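Local coordinates for protein Obg-like ATPase 1 (Schizosaccharomyces pombe, PDB 1NI3) that hydrolyses ATP and, less efficiently, GTP, and negatively regulates the G2/M transition of the cell cycle, at residues D71-A76 with Q353-Y358; A187-V192 with V213-S218; Q194-T199 with L221-P226; I308-C313 with G334-D339. One frame throughout, in Å; residues are numbered along the deposited sequence.

Contact 1: residues D71-A76 with Q353-Y358; sequences DWLCEA and QDLFDY
Trp72 lays its indole against the helix turn that carries Leu355 and Phe356, and it loses more surface here than any other residue of the pair 71-76 and 353-358. Phe356 turns its ring edge to one indole face, a T-shaped pair with centroids 4.9 Å apart, measured to the five-membered ring, and planes at 78°. Its CD1 lies over that face, 3.5 Å from Trp72 CE2 at the junction of the two indole rings and as near to NE1. Over the six-membered ring the backbone takes over: Phe356 CA sits 4.1 Å from the centroid in a CH-pi contact. With CG anti to the backbone N (chi1 -179°), the indole stands between the two helices, one face on Phe356 and the other on Ala76 CB of its own helix. Leu355 works at the far rim, its CG 4.1 Å from Trp72 CZ3 and its CD2 3.6 Å from CD2 of Leu73. Both leucines also touch Ile384 of strand 384-386, while Lys359 makes a cation-pi contact with Phe356. The joint between the G-domain helix 68-77 and the TGS-region helix 352-358 therefore rests on aromatic and aliphatic packing, with shape rather than paired charges setting the fit.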
loop_
_atom_site.group_PDB
_atom_site.type_symbol
_atom_site.label_atom_id
_atom_site.label_comp_id
_atom_site.label_asym_id
_atom_site.label_seq_id
_atom_site.Cartn_x
_atom_site.Cartn_y
_atom_site.Cartn_z
ATOM N N ASP A 71 -8.808 -13.486 -12.833
ATOM C CA ASP A 71 -9.997 -13.515 -13.671
ATOM C C ASP A 71 -10.027 -14.735 -14.573
ATOM O O ASP A 71 -10.970 -15.523 -14.531
ATOM C CB ASP A 71 -10.045 -12.268 -14.547
ATOM C CG ASP A 71 -10.289 -11.001 -13.760
ATOM O OD1 ASP A 71 -10.384 -11.077 -12.529
ATOM O OD2 ASP A 71 -10.370 -9.921 -14.385
ATOM N N TRP A 72 -8.990 -14.851 -15.403
ATOM C CA TRP A 72 -8.827 -15.947 -16.365
ATOM C C TRP A 72 -8.864 -17.304 -15.678
ATOM O O TRP A 72 -9.640 -18.188 -16.040
ATOM C CB TRP A 72 -7.489 -15.814 -17.114
ATOM C CG TRP A 72 -7.272 -16.908 -18.153
ATOM C CD1 TRP A 72 -7.737 -16.928 -19.443
ATOM C CD2 TRP A 72 -6.628 -18.172 -17.948
ATOM N NE1 TRP A 72 -7.417 -18.113 -20.039
ATOM C CE2 TRP A 72 -6.724 -18.895 -19.144
ATOM C CE3 TRP A 72 -5.943 -18.750 -16.865
ATOM C CZ2 TRP A 72 -6.219 -20.181 -19.296
ATOM C CZ3 TRP A 72 -5.432 -20.031 -17.010
ATOM C CH2 TRP A 72 -5.561 -20.729 -18.229
ATOM N N LEU A 73 -7.995 -17.458 -14.688
ATOM C CA LEU A 73 -7.920 -18.692 -13.943
ATOM C C LEU A 73 -9.296 -19.072 -13.442
ATOM O O LEU A 73 -9.682 -20.231 -13.504
ATOM C CB LEU A 73 -6.926 -18.564 -12.783
ATOM C CG LEU A 73 -5.434 -18.554 -13.143
ATOM C CD1 LEU A 73 -4.620 -18.240 -11.902
ATOM C CD2 LEU A 73 -5.031 -19.908 -13.716
ATOM N N CYS A 74 -10.053 -18.106 -12.950
ATOM C CA CYS A 74 -11.392 -18.429 -12.478
ATOM C C CYS A 74 -12.226 -18.981 -13.626
ATOM O O CYS A 74 -12.878 -20.016 -13.487
ATOM C CB CYS A 74 -12.079 -17.196 -11.888
ATOM S SG CYS A 74 -11.719 -16.912 -10.150
ATOM N N GLU A 75 -12.186 -18.297 -14.767
ATOM C CA GLU A 75 -12.953 -18.722 -15.937
ATOM C C GLU A 75 -12.526 -20.073 -16.473
ATOM O O GLU A 75 -13.350 -20.848 -16.953
ATOM C CB GLU A 75 -12.857 -17.680 -17.055
ATOM C CG GLU A 75 -13.607 -16.399 -16.721
ATOM C CD GLU A 75 -14.927 -16.676 -16.005
ATOM O OE1 GLU A 75 -15.804 -17.341 -16.605
ATOM O OE2 GLU A 75 -15.084 -16.234 -14.841
ATOM N N ALA A 76 -11.231 -20.339 -16.363
ATOM C CA ALA A 76 -10.616 -21.567 -16.822
ATOM C C ALA A 76 -10.961 -22.799 -15.986
ATOM O O ALA A 76 -11.201 -23.876 -16.534
ATOM C CB ALA A 76 -9.113 -21.374 -16.865
ATOM N N GLN A 353 2.018 -18.037 -17.394
ATOM C CA GLN A 353 2.168 -17.999 -18.843
ATOM C C GLN A 353 2.031 -19.369 -19.508
ATOM O O GLN A 353 1.404 -19.497 -20.560
ATOM C CB GLN A 353 3.516 -17.383 -19.214
ATOM C CG GLN A 353 3.590 -16.950 -20.666
ATOM C CD GLN A 353 2.396 -16.103 -21.056
ATOM O OE1 GLN A 353 1.360 -16.628 -21.462
ATOM N NE2 GLN A 353 2.527 -14.787 -20.919
ATOM N N ASP A 354 2.615 -20.393 -18.896
ATOM C CA ASP A 354 2.533 -21.725 -19.466
ATOM C C ASP A 354 1.094 -22.218 -19.388
ATOM O O ASP A 354 0.513 -22.619 -20.401
ATOM C CB ASP A 354 3.460 -22.684 -18.727
ATOM C CG ASP A 354 4.895 -22.227 -18.756
ATOM O OD1 ASP A 354 5.296 -21.630 -19.791
ATOM O OD2 ASP A 354 5.619 -22.464 -17.754
ATOM N N LEU A 355 0.515 -22.183 -18.191
ATOM C CA LEU A 355 -0.853 -22.627 -18.015
ATOM C C LEU A 355 -1.774 -21.851 -18.937
ATOM O O LEU A 355 -2.684 -22.424 -19.524
ATOM C CB LEU A 355 -1.298 -22.437 -16.566
ATOM C CG LEU A 355 -2.689 -23.011 -16.260
ATOM C CD1 LEU A 355 -2.675 -24.513 -16.451
ATOM C CD2 LEU A 355 -3.089 -22.679 -14.837
ATOM N N PHE A 356 -1.538 -20.549 -19.071
ATOM C CA PHE A 356 -2.391 -19.732 -19.929
ATOM C C PHE A 356 -2.235 -20.100 -21.392
ATOM O O PHE A 356 -3.151 -19.903 -22.197
ATOM C CB PHE A 356 -2.072 -18.251 -19.780
ATOM C CG PHE A 356 -2.747 -17.392 -20.807
ATOM C CD1 PHE A 356 -4.130 -17.247 -20.811
ATOM C CD2 PHE A 356 -2.006 -16.771 -21.804
ATOM C CE1 PHE A 356 -4.772 -16.492 -21.804
ATOM C CE2 PHE A 356 -2.637 -16.016 -22.798
ATOM C CZ PHE A 356 -4.017 -15.878 -22.799
ATOM N N ASP A 357 -1.065 -20.622 -21.742
ATOM C CA ASP A 357 -0.810 -21.010 -23.127
ATOM C C ASP A 357 -1.312 -22.414 -23.461
ATOM O O ASP A 357 -1.533 -22.730 -24.630
ATOM C CB ASP A 357 0.687 -20.898 -23.444
ATOM C CG ASP A 357 1.172 -19.460 -23.444
ATOM O OD1 ASP A 357 0.489 -18.589 -24.035
ATOM O OD2 ASP A 357 2.246 -19.195 -22.867
ATOM N N TYR A 358 -1.504 -23.246 -22.442
ATOM C CA TYR A 358 -1.958 -24.608 -22.672
ATOM C C TYR A 358 -3.385 -24.875 -22.247
ATOM O O TYR A 358 -3.939 -25.937 -22.540
ATOM C CB TYR A 358 -1.037 -25.581 -21.973
ATOM C CG TYR A 358 0.302 -25.668 -22.645
ATOM C CD1 TYR A 358 1.170 -24.580 -22.656
ATOM C CD2 TYR A 358 0.705 -26.847 -23.274
ATOM C CE1 TYR A 358 2.411 -24.666 -23.281
ATOM C CE2 TYR A 358 1.937 -26.946 -23.897
ATOM C CZ TYR A 358 2.785 -25.856 -23.895
ATOM O OH TYR A 358 4.010 -25.975 -24.505
#

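Contact 2: residues A187-V192 with V213-S218; sequences AIIEKV and VEIINS
Ile215 lays its side chain against Ile188 and Ile189 and touches each with a different branch. The delta methyl meets Ile188, with Ile215 CD1 3.3 Å from Ile188 CD1 and 4.0 Å from Ile188 CG2, while the gamma branch serves the next residue, Ile215 CG2 lying 3.4 Å from Ile189 CD1. With chi1 -68°, CG1 of Ile215 is anti to the carbonyl carbon and CG2 anti to the backbone N, which directs one branch to each partner, and the extended chi2 of 177° carries CD1 well out from the helix. Ile189 approaches almost at a right angle to Ile215, with its terminal methyl as the contact point. One residue further along, Ile216 runs past Val192 in the opposite direction. Val192 offers its CG2 methyl to the shaft of Ile216, 3.8 Å from CG1, and the same methyl also comes within 4.0 Å of Ile216 CD1. The result is a purely aliphatic interface of five buried branched side chains, consistent with hydrophobic packing between helices; the axes of the two short segments come within 10.4 Å and cross at 74°, too steep for a long shared ridge. Charged residues take the outer sides, where Lys191 pairs with Glu212 and Glu214 with Arg211. Helix 140-168, the other arm of the long helical hairpin, packs Val159 against both Ile189 and Val192, while Ile203 of the loop after helix 179-199 touches Val192 and Ile216. Helix 210-217 thus lies across helix 179-199, ahead of the return to core strand 227-232.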
loop_
_atom_site.group_PDB
_atom_site.type_symbol
_atom_site.label_atom_id
_atom_site.label_comp_id
_atom_site.label_asym_id
_atom_site.label_seq_id
_atom_site.Cartn_x
_atom_site.Cartn_y
_atom_site.Cartn_z
ATOM N N ALA A 187 26.469 6.713 14.307
ATOM C CA ALA A 187 26.921 7.550 13.206
ATOM C C ALA A 187 25.845 7.578 12.115
ATOM O O ALA A 187 25.640 8.603 11.454
ATOM C CB ALA A 187 28.218 7.016 12.640
ATOM N N ILE A 188 25.163 6.447 11.941
ATOM C CA ILE A 188 24.111 6.306 10.945
ATOM C C ILE A 188 22.850 7.027 11.407
ATOM O O ILE A 188 22.264 7.805 10.652
ATOM C CB ILE A 188 23.803 4.825 10.708
ATOM C CG1 ILE A 188 25.054 4.148 10.154
ATOM C CG2 ILE A 188 22.609 4.672 9.769
ATOM C CD1 ILE A 188 24.933 2.660 9.961
ATOM N N ILE A 189 22.427 6.769 12.641
ATOM C CA ILE A 189 21.249 7.441 13.150
ATOM C C ILE A 189 21.472 8.936 12.974
ATOM O O ILE A 189 20.536 9.695 12.716
ATOM C CB ILE A 189 21.013 7.135 14.645
ATOM C CG1 ILE A 189 20.108 5.916 14.790
ATOM C CG2 ILE A 189 20.383 8.352 15.335
ATOM C CD1 ILE A 189 20.656 4.676 14.186
ATOM N N GLU A 190 22.727 9.347 13.120
ATOM C CA GLU A 190 23.106 10.743 12.980
ATOM C C GLU A 190 22.725 11.241 11.588
ATOM O O GLU A 190 22.130 12.309 11.443
ATOM C CB GLU A 190 24.611 10.889 13.186
ATOM C CG GLU A 190 25.055 12.248 13.714
ATOM C CD GLU A 190 24.525 12.520 15.107
ATOM O OE1 GLU A 190 23.498 13.230 15.228
ATOM O OE2 GLU A 190 25.131 12.015 16.080
ATOM N N LYS A 191 23.082 10.465 10.567
ATOM C CA LYS A 191 22.763 10.814 9.185
ATOM C C LYS A 191 21.252 10.853 8.993
ATOM O O LYS A 191 20.734 11.731 8.311
ATOM C CB LYS A 191 23.365 9.788 8.215
ATOM C CG LYS A 191 24.872 9.883 8.014
ATOM C CD LYS A 191 25.377 8.784 7.064
ATOM C CE LYS A 191 24.675 8.820 5.708
ATOM N NZ LYS A 191 25.020 7.634 4.875
ATOM N N VAL A 192 20.554 9.886 9.589
ATOM C CA VAL A 192 19.094 9.816 9.495
ATOM C C VAL A 192 18.516 11.143 9.984
ATOM O O VAL A 192 17.586 11.683 9.379
ATOM C CB VAL A 192 18.529 8.692 10.370
ATOM C CG1 VAL A 192 17.021 8.749 10.373
ATOM C CG2 VAL A 192 19.010 7.356 9.844
ATOM N N VAL A 213 19.392 0.866 5.629
ATOM C CA VAL A 213 17.966 0.619 5.473
ATOM C C VAL A 213 17.515 -0.250 6.637
ATOM O O VAL A 213 16.459 -0.029 7.235
ATOM C CB VAL A 213 17.673 -0.097 4.138
ATOM C CG1 VAL A 213 16.295 -0.743 4.183
ATOM C CG2 VAL A 213 17.740 0.897 2.992
ATOM N N GLU A 214 18.343 -1.235 6.954
ATOM C CA GLU A 214 18.068 -2.152 8.043
ATOM C C GLU A 214 17.875 -1.396 9.350
ATOM O O GLU A 214 16.876 -1.572 10.051
ATOM C CB GLU A 214 19.234 -3.117 8.168
ATOM C CG GLU A 214 19.043 -4.206 9.166
ATOM C CD GLU A 214 20.228 -5.111 9.213
ATOM O OE1 GLU A 214 21.338 -4.590 9.457
ATOM O OE2 GLU A 214 20.055 -6.328 8.981
ATOM N N ILE A 215 18.839 -0.550 9.678
ATOM C CA ILE A 215 18.751 0.224 10.908
ATOM C C ILE A 215 17.497 1.071 10.886
ATOM O O ILE A 215 16.673 0.989 11.785
ATOM C CB ILE A 215 19.969 1.132 11.079
ATOM C CG1 ILE A 215 21.205 0.261 11.320
ATOM C CG2 ILE A 215 19.745 2.108 12.229
ATOM C CD1 ILE A 215 22.489 1.015 11.426
ATOM N N ILE A 216 17.339 1.878 9.853
ATOM C CA ILE A 216 16.162 2.714 9.774
ATOM C C ILE A 216 14.870 1.935 10.063
ATOM O O ILE A 216 14.105 2.326 10.944
ATOM C CB ILE A 216 16.102 3.399 8.411
ATOM C CG1 ILE A 216 17.346 4.278 8.245
ATOM C CG2 ILE A 216 14.852 4.257 8.303
ATOM C CD1 ILE A 216 17.414 5.039 6.947
ATOM N N ASN A 217 14.634 0.823 9.369
ATOM C CA ASN A 217 13.413 0.038 9.615
ATOM C C ASN A 217 13.113 -0.185 11.095
ATOM O O ASN A 217 11.948 -0.258 11.507
ATOM C CB ASN A 217 13.487 -1.317 8.920
ATOM C CG ASN A 217 13.352 -1.202 7.439
ATOM O OD1 ASN A 217 12.549 -0.418 6.933
ATOM N ND2 ASN A 217 14.115 -2.008 6.720
ATOM N N SER A 218 14.163 -0.316 11.891
ATOM C CA SER A 218 13.981 -0.530 13.315
ATOM C C SER A 218 13.411 0.721 13.965
ATOM O O SER A 218 13.020 0.685 15.126
ATOM C CB SER A 218 15.310 -0.841 13.981
ATOM O OG SER A 218 16.160 0.309 13.920
#

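Contact 3: residues Q194-T199 with L221-P226; sequences QYLTET and LLTAKP
Leu221 begins the segment by turning its side chain toward Leu196, the residue of helix 179-199 that makes both touches. Their methyls meet loosely, Leu221 CD1 being 4.4 Å from Leu196 CD1, and Asp155 of helix 140-168 borders both leucines. Leu222 opens a short 3-10 turn and sends its own side chain elsewhere, onto Leu110 and Val113 of helix 107-113. Its amide and that of Thr223 are held by the carboxylate of Asp155, one oxygen to each N-H, which ties the start of the turn to the helix beside Leu196. Thr223 then supplies the closer contact: its CG2 methyl lies 3.5 Å from Leu196 CD2, the two side chains sliding past each other in opposite directions. Leu196 can serve Leu221 and Thr223 at once because its CG stands anti to the carbonyl carbon (chi1 -64°) and the forked end spreads one methyl to each. Thr223 also leans on Pro202 and Ile203 of the loop that follows the helix. Ala224 closes the turn, its N bonded to Leu221 O at 3.2 Å, and gives its carbonyl to Trp14 NE1. Lys225 reaches back to the carbonyl of Val116, and Pro226 makes a backbone bond with Ile119 of strand 118-124. The chain here is re-entering the central sheet of a P-loop NTPase fold, where strands 118-124 and 227-232 are parallel neighbours; the long hairpin of helices 140-168 and 179-199 that intervenes is consistent with the helical insertion of YchF proteins.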
loop_
_atom_site.group_PDB
_atom_site.type_symbol
_atom_site.label_atom_id
_atom_site.label_comp_id
_atom_site.label_asym_id
_atom_site.label_seq_id
_atom_site.Cartn_x
_atom_site.Cartn_y
_atom_site.Cartn_z
ATOM N N GLN A 194 20.297 14.062 10.361
ATOM C CA GLN A 194 20.844 15.020 9.404
ATOM C C GLN A 194 19.874 15.185 8.235
ATOM O O GLN A 194 19.504 16.298 7.881
ATOM C CB GLN A 194 22.180 14.492 8.873
ATOM C CG GLN A 194 23.428 15.110 9.488
ATOM C CD GLN A 194 23.873 16.356 8.741
ATOM O OE1 GLN A 194 24.211 16.295 7.554
ATOM N NE2 GLN A 194 23.877 17.493 9.428
ATOM N N TYR A 195 19.474 14.060 7.644
ATOM C CA TYR A 195 18.564 14.058 6.499
ATOM C C TYR A 195 17.238 14.700 6.869
ATOM O O TYR A 195 16.844 15.708 6.288
ATOM C CB TYR A 195 18.313 12.615 6.009
ATOM C CG TYR A 195 17.859 12.487 4.560
ATOM C CD1 TYR A 195 18.787 12.319 3.529
ATOM C CD2 TYR A 195 16.501 12.557 4.215
ATOM C CE1 TYR A 195 18.379 12.228 2.190
ATOM C CE2 TYR A 195 16.084 12.462 2.877
ATOM C CZ TYR A 195 17.030 12.303 1.874
ATOM O OH TYR A 195 16.634 12.244 0.554
ATOM N N LEU A 196 16.556 14.109 7.844
ATOM C CA LEU A 196 15.256 14.595 8.294
ATOM C C LEU A 196 15.244 16.086 8.591
ATOM O O LEU A 196 14.221 16.755 8.431
ATOM C CB LEU A 196 14.824 13.841 9.545
ATOM C CG LEU A 196 14.595 12.354 9.307
ATOM C CD1 LEU A 196 14.298 11.680 10.628
ATOM C CD2 LEU A 196 13.448 12.158 8.324
ATOM N N THR A 197 16.385 16.610 9.012
ATOM C CA THR A 197 16.466 18.014 9.343
ATOM C C THR A 197 17.128 18.890 8.281
ATOM O O THR A 197 16.543 19.879 7.840
ATOM C CB THR A 197 17.176 18.174 10.683
ATOM O OG1 THR A 197 18.369 17.375 10.699
ATOM C CG2 THR A 197 16.267 17.711 11.798
ATOM N N GLU A 198 18.343 18.537 7.880
ATOM C CA GLU A 198 19.061 19.301 6.869
ATOM C C GLU A 198 18.367 19.175 5.520
ATOM O O GLU A 198 17.692 20.098 5.060
ATOM C CB GLU A 198 20.497 18.791 6.736
ATOM C CG GLU A 198 21.578 19.811 7.093
ATOM C CD GLU A 198 21.585 20.139 8.564
ATOM O OE1 GLU A 198 21.700 19.201 9.385
ATOM O OE2 GLU A 198 21.503 21.337 8.906
ATOM N N THR A 199 18.535 18.019 4.891
ATOM C CA THR A 199 17.945 17.760 3.590
ATOM C C THR A 199 16.457 18.083 3.579
ATOM O O THR A 199 15.906 18.434 2.537
ATOM C CB THR A 199 18.153 16.294 3.208
ATOM O OG1 THR A 199 19.429 15.855 3.693
ATOM C CG2 THR A 199 18.116 16.129 1.709
ATOM N N LEU A 221 9.859 4.787 11.234
ATOM C CA LEU A 221 9.591 6.197 10.955
ATOM C C LEU A 221 8.352 6.413 10.094
ATOM O O LEU A 221 8.053 5.625 9.204
ATOM C CB LEU A 221 10.802 6.832 10.269
ATOM C CG LEU A 221 12.115 6.739 11.048
ATOM C CD1 LEU A 221 13.233 7.394 10.264
ATOM C CD2 LEU A 221 11.943 7.407 12.396
ATOM N N LEU A 222 7.635 7.489 10.376
ATOM C CA LEU A 222 6.442 7.826 9.627
ATOM C C LEU A 222 6.835 8.086 8.181
ATOM O O LEU A 222 6.217 7.596 7.229
ATOM C CB LEU A 222 5.806 9.089 10.207
ATOM C CG LEU A 222 4.810 8.873 11.341
ATOM C CD1 LEU A 222 4.698 10.123 12.185
ATOM C CD2 LEU A 222 3.460 8.485 10.755
ATOM N N THR A 223 7.906 8.854 8.051
ATOM C CA THR A 223 8.464 9.283 6.776
ATOM C C THR A 223 9.183 8.170 5.979
ATOM O O THR A 223 9.830 8.441 4.957
ATOM C CB THR A 223 9.409 10.488 7.044
ATOM O OG1 THR A 223 9.400 11.381 5.931
ATOM C CG2 THR A 223 10.827 10.027 7.331
ATOM N N ALA A 224 9.048 6.926 6.444
ATOM C CA ALA A 224 9.630 5.771 5.784
ATOM C C ALA A 224 8.593 5.113 4.882
ATOM O O ALA A 224 8.925 4.579 3.843
ATOM C CB ALA A 224 10.122 4.771 6.826
ATOM N N LYS A 225 7.334 5.175 5.288
ATOM C CA LYS A 225 6.245 4.557 4.533
ATOM C C LYS A 225 5.997 5.190 3.170
ATOM O O LYS A 225 5.983 6.418 3.035
ATOM C CB LYS A 225 4.944 4.621 5.332
ATOM C CG LYS A 225 5.116 4.303 6.805
ATOM C CD LYS A 225 3.801 4.433 7.555
ATOM C CE LYS A 225 4.015 4.263 9.044
ATOM N NZ LYS A 225 4.574 2.927 9.375
ATOM N N PRO A 226 5.803 4.366 2.126
ATOM C CA PRO A 226 5.561 5.036 0.848
ATOM C C PRO A 226 4.210 5.746 0.885
ATOM O O PRO A 226 3.329 5.399 1.679
ATOM C CB PRO A 226 5.611 3.897 -0.164
ATOM C CG PRO A 226 5.205 2.699 0.640
ATOM C CD PRO A 226 5.922 2.911 1.943
#

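Contact 4: residues I308-C313 with G334-D339; sequences INYFTC and GVIHTD
Ile336 of helix 329-336 covers Tyr310 and Thr312 of strand 307-312 in the TGS region, whose ubiquitin-like beta-grasp fold packs a helix on the sheet. The van der Waals contacts centre on Ile336. Its shaft crosses the phenol end of Tyr310, CG1 and CD1 each lying 3.8 Å from Tyr310 OH. Val335 stands beside it more loosely, its CB 4.5 Å from the same oxygen. Tyr310 and Thr312 are two apart on the strand, so both side chains issue from the sheet face turned to the helix. Polar bonds hold the strand side chains from outside the two segments: Tyr310 OH donates to the carbonyl of Ala332, one turn earlier on the helix, and Thr312 OG1 accepts from Trp321 NE1 on the neighbouring strand 317-324. These bonds fix the reach of the phenol and leave the threonine methyl facing the isoleucine. Among the rings, Tyr310 meets Trp321 with planes about 25° apart, and Trp321 also touches Ile336, completing a small cluster. With chi1 at -60° and chi2 extended, Ile336 ends in CD1, which meets the CG2 methyl of Thr312 tip to tip at 3.6 Å.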
loop_
_atom_site.group_PDB
_atom_site.type_symbol
_atom_site.label_atom_id
_atom_site.label_comp_id
_atom_site.label_asym_id
_atom_site.label_seq_id
_atom_site.Cartn_x
_atom_site.Cartn_y
_atom_site.Cartn_z
ATOM N N ILE A 308 3.136 -9.423 -4.195
ATOM C CA ILE A 308 2.859 -10.167 -5.414
ATOM C C ILE A 308 2.012 -11.346 -4.942
ATOM O O ILE A 308 1.724 -11.469 -3.750
ATOM C CB ILE A 308 4.139 -10.752 -6.042
ATOM C CG1 ILE A 308 4.823 -11.692 -5.045
ATOM C CG2 ILE A 308 5.086 -9.651 -6.439
ATOM C CD1 ILE A 308 5.884 -12.586 -5.663
ATOM N N ASN A 309 1.628 -12.226 -5.857
ATOM C CA ASN A 309 0.815 -13.362 -5.459
ATOM C C ASN A 309 1.001 -14.558 -6.369
ATOM O O ASN A 309 1.570 -14.464 -7.458
ATOM C CB ASN A 309 -0.652 -12.966 -5.501
ATOM C CG ASN A 309 -1.122 -12.693 -6.913
ATOM O OD1 ASN A 309 -0.399 -12.096 -7.709
ATOM N ND2 ASN A 309 -2.333 -13.124 -7.233
ATOM N N TYR A 310 0.513 -15.692 -5.897
ATOM C CA TYR A 310 0.543 -16.910 -6.674
ATOM C C TYR A 310 -0.837 -17.504 -6.394
ATOM O O TYR A 310 -1.501 -17.081 -5.446
ATOM C CB TYR A 310 1.667 -17.843 -6.211
ATOM C CG TYR A 310 1.464 -18.518 -4.877
ATOM C CD1 TYR A 310 2.015 -17.993 -3.708
ATOM C CD2 TYR A 310 0.754 -19.713 -4.791
ATOM C CE1 TYR A 310 1.866 -18.656 -2.491
ATOM C CE2 TYR A 310 0.599 -20.371 -3.584
ATOM C CZ TYR A 310 1.159 -19.841 -2.441
ATOM O OH TYR A 310 1.024 -20.516 -1.257
ATOM N N PHE A 311 -1.298 -18.452 -7.206
ATOM C CA PHE A 311 -2.628 -19.015 -6.979
ATOM C C PHE A 311 -2.603 -20.490 -6.663
ATOM O O PHE A 311 -1.572 -21.140 -6.745
ATOM C CB PHE A 311 -3.523 -18.836 -8.210
ATOM C CG PHE A 311 -3.414 -17.497 -8.854
ATOM C CD1 PHE A 311 -2.457 -17.259 -9.827
ATOM C CD2 PHE A 311 -4.261 -16.461 -8.477
ATOM C CE1 PHE A 311 -2.346 -16.010 -10.415
ATOM C CE2 PHE A 311 -4.156 -15.209 -9.060
ATOM C CZ PHE A 311 -3.195 -14.982 -10.032
ATOM N N THR A 312 -3.762 -21.004 -6.276
ATOM C CA THR A 312 -3.928 -22.424 -6.019
ATOM C C THR A 312 -5.272 -22.722 -6.658
ATOM O O THR A 312 -6.326 -22.462 -6.079
ATOM C CB THR A 312 -3.937 -22.791 -4.514
ATOM O OG1 THR A 312 -5.026 -22.149 -3.854
ATOM C CG2 THR A 312 -2.632 -22.391 -3.858
ATOM N N CYS A 313 -5.225 -23.236 -7.885
ATOM C CA CYS A 313 -6.438 -23.542 -8.639
ATOM C C CYS A 313 -6.915 -24.982 -8.479
ATOM O O CYS A 313 -6.138 -25.899 -8.213
ATOM C CB CYS A 313 -6.189 -23.246 -10.105
ATOM S SG CYS A 313 -5.410 -21.654 -10.328
ATOM N N GLY A 334 3.978 -21.918 3.303
ATOM C CA GLY A 334 3.651 -21.737 4.701
ATOM C C GLY A 334 2.405 -20.893 4.836
ATOM O O GLY A 334 1.600 -21.089 5.745
ATOM N N VAL A 335 2.249 -19.951 3.911
ATOM C CA VAL A 335 1.103 -19.043 3.901
ATOM C C VAL A 335 -0.243 -19.770 4.081
ATOM O O VAL A 335 -1.076 -19.358 4.893
ATOM C CB VAL A 335 1.083 -18.223 2.592
ATOM C CG1 VAL A 335 -0.119 -17.299 2.562
ATOM C CG2 VAL A 335 2.370 -17.415 2.477
ATOM N N ILE A 336 -0.443 -20.858 3.342
ATOM C CA ILE A 336 -1.676 -21.629 3.427
ATOM C C ILE A 336 -1.758 -22.439 4.715
ATOM O O ILE A 336 -2.678 -22.264 5.516
ATOM C CB ILE A 336 -1.803 -22.576 2.225
ATOM C CG1 ILE A 336 -1.821 -21.757 0.937
ATOM C CG2 ILE A 336 -3.063 -23.422 2.349
ATOM C CD1 ILE A 336 -2.067 -22.563 -0.299
ATOM N N HIS A 337 -0.800 -23.337 4.899
ATOM C CA HIS A 337 -0.741 -24.168 6.095
ATOM C C HIS A 337 0.712 -24.220 6.553
ATOM O O HIS A 337 1.612 -24.516 5.762
ATOM C CB HIS A 337 -1.246 -25.591 5.812
ATOM C CG HIS A 337 -2.723 -25.673 5.538
ATOM N ND1 HIS A 337 -3.668 -25.073 6.345
ATOM C CD2 HIS A 337 -3.416 -26.314 4.564
ATOM C CE1 HIS A 337 -4.877 -25.341 5.882
ATOM N NE2 HIS A 337 -4.752 -26.092 4.803
ATOM N N THR A 338 0.932 -23.917 7.830
ATOM C CA THR A 338 2.268 -23.908 8.421
ATOM C C THR A 338 3.064 -25.159 8.062
ATOM O O THR A 338 4.247 -25.074 7.722
ATOM C CB THR A 338 2.182 -23.807 9.949
ATOM O OG1 THR A 338 1.201 -22.827 10.310
ATOM C CG2 THR A 338 3.532 -23.403 10.526
ATOM N N ASP A 339 2.403 -26.313 8.138
ATOM C CA ASP A 339 3.034 -27.591 7.825
ATOM C C ASP A 339 3.748 -27.552 6.480
ATOM O O ASP A 339 4.900 -27.971 6.369
ATOM C CB ASP A 339 1.997 -28.717 7.800
ATOM C CG ASP A 339 1.264 -28.868 9.116
ATOM O OD1 ASP A 339 1.933 -29.017 10.161
ATOM O OD2 ASP A 339 0.015 -28.846 9.106
#

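Contacts 2 and 3 are buried, share helix 179-199 and touch each other, Leu221 CD1 lying 4.0 Å from both Val192 CG1 and Ile216 CG2; together they pack the helical insertion and its return to the G-domain sheet. Contacts 1 and 4 lie across the chain's centre from contact 3 and are only partly buried. They too are joined, Leu73 packing on Phe311 and Cys313, so the G-domain helix 68-77 meets both the strand and the helix 352-358 of the TGS region. Chemistry follows place: aliphatic side chains in contact 2, leucines and a threonine methyl in contact 3, an aromatic T-shaped pair at the domain joint of contact 1, and a phenol and threonine with outside polar partners in contact 4.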